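Local coordinates for protein stn1 (Schizosaccharomyces pombe, PDB 3KF6) that maintains telomeres together with its partner Ten1, binding single-stranded telomeric DNA, and is represented here by its N-terminal OB-fold fragment, at residues Ser24-His27 / Lys28-Phe31. Residues are numbered along the deposited sequence; the frame is centred on the assembly and turned at random.
Sequences SDVH and KISF
Lys28 and Ile29 fold back onto Asp25 and Val26 where the short helix 23-26 runs out into the loop that leads to strand 40-42, in the N-terminal OB-fold part of Stn1. The chain turns by a type I beta turn from Val26 to Ile29. Ile29 N donates to Val26 O at 3.2 Å and closes this turn; one residue earlier, Lys28 N donates to Asp25 O at 2.9 Å. The bond that closes the turn is the straighter, at 165°.

Apolar contact is light. Ile29 has CG1 on the side of its own backbone N (chi1 -64°), which turns this branch back to the carbonyls of Asp25 and Val26, with CG1 3.4 Å from Val26 O. Its CD1 lies 4.4 Å from Val26 CG1, and Ile29 also packs on Ile109 of strand 102-110, which links the turn to the barrel. His27, inside the turn, has its NE2 hydrogen-bonded to Val77 O.

Between the side chains of Ser24, Asp25 and Lys28 the polar link runs through a water. Lys28, extended beyond CG, runs back past the carbonyl of Ser24, its CG 3.4 Å from Ser24 O. Its NZ stops 4.3 Å from Asp25 OD1, too far for a salt bridge; the carboxylate instead pairs through OD2 with Lys143 of the long helix 130-153. With Lys143 bonded and Lys28 nearby, Asp25 is probably favoured in its charged form. One water closes the gap, accepting from Lys28 NZ, donating to Asp25 OD1 and hydrogen-bonding to Ser24 OG. A second water bridges the two ends of the turn, donating both to Val26 O and to Ile29 O, at 2.7 Å from each, and sits in plane at the edge of the Phe31 ring.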
ATOM      1  N   SER A  24      -1.942   9.326   1.879  1.00 15.56           N
ATOM      2  CA  SER A  24      -1.480  10.680   1.601  1.00 16.69           C
ATOM      3  C   SER A  24      -2.533  11.699   2.054  1.00 16.61           C
ATOM      4  O   SER A  24      -2.188  12.785   2.515  1.00 18.15           O
ATOM      5  CB  SER A  24      -1.193  10.853   0.110  1.00 17.48           C
ATOM      6  OG  SER A  24      -2.360  10.648  -0.658  1.00 19.31           O
ATOM      7  N   ASP A  25      -3.810  11.348   1.933  1.00 16.93           N
ATOM      8  CA  ASP A  25      -4.878  12.258   2.345  1.00 16.77           C
ATOM      9  C   ASP A  25      -5.023  12.284   3.861  1.00 17.86           C
ATOM     10  O   ASP A  25      -5.406  13.305   4.445  1.00 18.43           O
ATOM     11  CB  ASP A  25      -6.208  11.869   1.684  1.00 16.29           C
ATOM     12  CG  ASP A  25      -6.213  12.152   0.190  1.00 19.44           C
ATOM     13  OD1 ASP A  25      -5.691  13.218  -0.206  1.00 19.11           O
ATOM     14  OD2 ASP A  25      -6.740  11.324  -0.585  1.00 18.96           O
ATOM     15  N   VAL A  26      -4.720  11.163   4.506  1.00 18.68           N
ATOM     16  CA  VAL A  26      -4.793  11.106   5.963  1.00 17.51           C
ATOM     17  C   VAL A  26      -3.801  12.134   6.515  1.00 19.86           C
ATOM     18  O   VAL A  26      -4.112  12.867   7.457  1.00 19.92           O
ATOM     19  CB  VAL A  26      -4.449   9.685   6.481  1.00 16.91           C
ATOM     20  CG1 VAL A  26      -4.382   9.675   8.005  1.00 19.06           C
ATOM     21  CG2 VAL A  26      -5.506   8.702   6.015  1.00 17.98           C
ATOM     22  N   HIS A  27      -2.622  12.204   5.904  1.00 19.54           N
ATOM     23  CA  HIS A  27      -1.588  13.153   6.327  1.00 21.00           C
ATOM     24  C   HIS A  27      -1.950  14.602   6.016  1.00 22.68           C
ATOM     25  O   HIS A  27      -1.230  15.523   6.407  1.00 23.05           O
ATOM     26  CB  HIS A  27      -0.247  12.810   5.667  1.00 19.81           C
ATOM     27  CG  HIS A  27       0.467  11.661   6.309  1.00 20.49           C
ATOM     28  ND1 HIS A  27       1.136  11.778   7.511  1.00 21.10           N
ATOM     29  CD2 HIS A  27       0.604  10.368   5.927  1.00 18.75           C
ATOM     30  CE1 HIS A  27       1.652  10.607   7.840  1.00 21.54           C
ATOM     31  NE2 HIS A  27       1.343   9.734   6.897  1.00 21.22           N
ATOM     32  N   LYS A  28      -3.065  14.805   5.321  1.00 23.13           N
ATOM     33  CA  LYS A  28      -3.502  16.154   4.970  1.00 25.56           C
ATOM     34  C   LYS A  28      -4.651  16.649   5.839  1.00 26.35           C
ATOM     35  O   LYS A  28      -5.095  17.791   5.703  1.00 27.28           O
ATOM     36  CB  LYS A  28      -3.905  16.211   3.495  1.00 26.03           C
ATOM     37  CG  LYS A  28      -2.727  16.102   2.544  1.00 28.57           C
ATOM     38  CD  LYS A  28      -3.178  16.124   1.095  1.00 30.86           C
ATOM     39  CE  LYS A  28      -1.995  15.957   0.156  1.00 32.79           C
ATOM     40  NZ  LYS A  28      -2.416  15.874  -1.271  1.00 36.11           N
ATOM     41  N   ILE A  29      -5.140  15.790   6.725  1.00 25.24           N
ATOM     42  CA  ILE A  29      -6.229  16.172   7.616  1.00 27.03           C
ATOM     43  C   ILE A  29      -5.713  17.263   8.550  1.00 28.79           C
ATOM     44  O   ILE A  29      -4.605  17.167   9.075  1.00 29.22           O
ATOM     45  CB  ILE A  29      -6.720  14.975   8.459  1.00 25.51           C
ATOM     46  CG1 ILE A  29      -7.326  13.904   7.545  1.00 24.43           C
ATOM     47  CG2 ILE A  29      -7.762  15.441   9.478  1.00 26.15           C
ATOM     48  CD1 ILE A  29      -7.665  12.608   8.260  1.00 22.99           C
ATOM     49  N   SER A  30      -6.518  18.301   8.744  1.00 31.74           N
ATOM     50  CA  SER A  30      -6.130  19.409   9.609  1.00 34.11           C
ATOM     51  C   SER A  30      -6.660  19.243  11.028  1.00 36.52           C
ATOM     52  O   SER A  30      -7.804  18.831  11.238  1.00 34.73           O
ATOM     53  CB  SER A  30      -6.632  20.734   9.025  1.00 35.15           C
ATOM     54  OG  SER A  30      -8.040  20.722   8.859  1.00 37.42           O
ATOM     55  N   PHE A  31      -5.816  19.554  12.002  1.00 40.12           N
ATOM     56  CA  PHE A  31      -6.203  19.468  13.395  1.00 44.01           C
ATOM     57  C   PHE A  31      -5.999  20.801  14.077  1.00 46.97           C
ATOM     58  O   PHE A  31      -5.217  21.641  13.645  1.00 47.93           O
ATOM     59  CB  PHE A  31      -5.389  18.405  14.141  1.00 44.08           C
ATOM     60  CG  PHE A  31      -5.684  17.004  13.712  1.00 43.57           C
ATOM     61  CD1 PHE A  31      -5.053  16.447  12.606  1.00 43.59           C
ATOM     62  CD2 PHE A  31      -6.601  16.237  14.420  1.00 44.24           C
ATOM     63  CE1 PHE A  31      -5.336  15.139  12.211  1.00 44.47           C
ATOM     64  CE2 PHE A  31      -6.889  14.935  14.033  1.00 44.44           C
ATOM     65  CZ  PHE A  31      -6.256  14.385  12.928  1.00 44.40           C
TER
HETATM   66  O   HOH W   1      -3.218  13.203  -1.162  1.00 29.36           O
HETATM   67  O   HOH W   2      -3.296  14.763   9.234  1.00 32.48           O
HETATM   68  O   HOH W   3      -1.797  18.353   8.171  1.00 50.55           O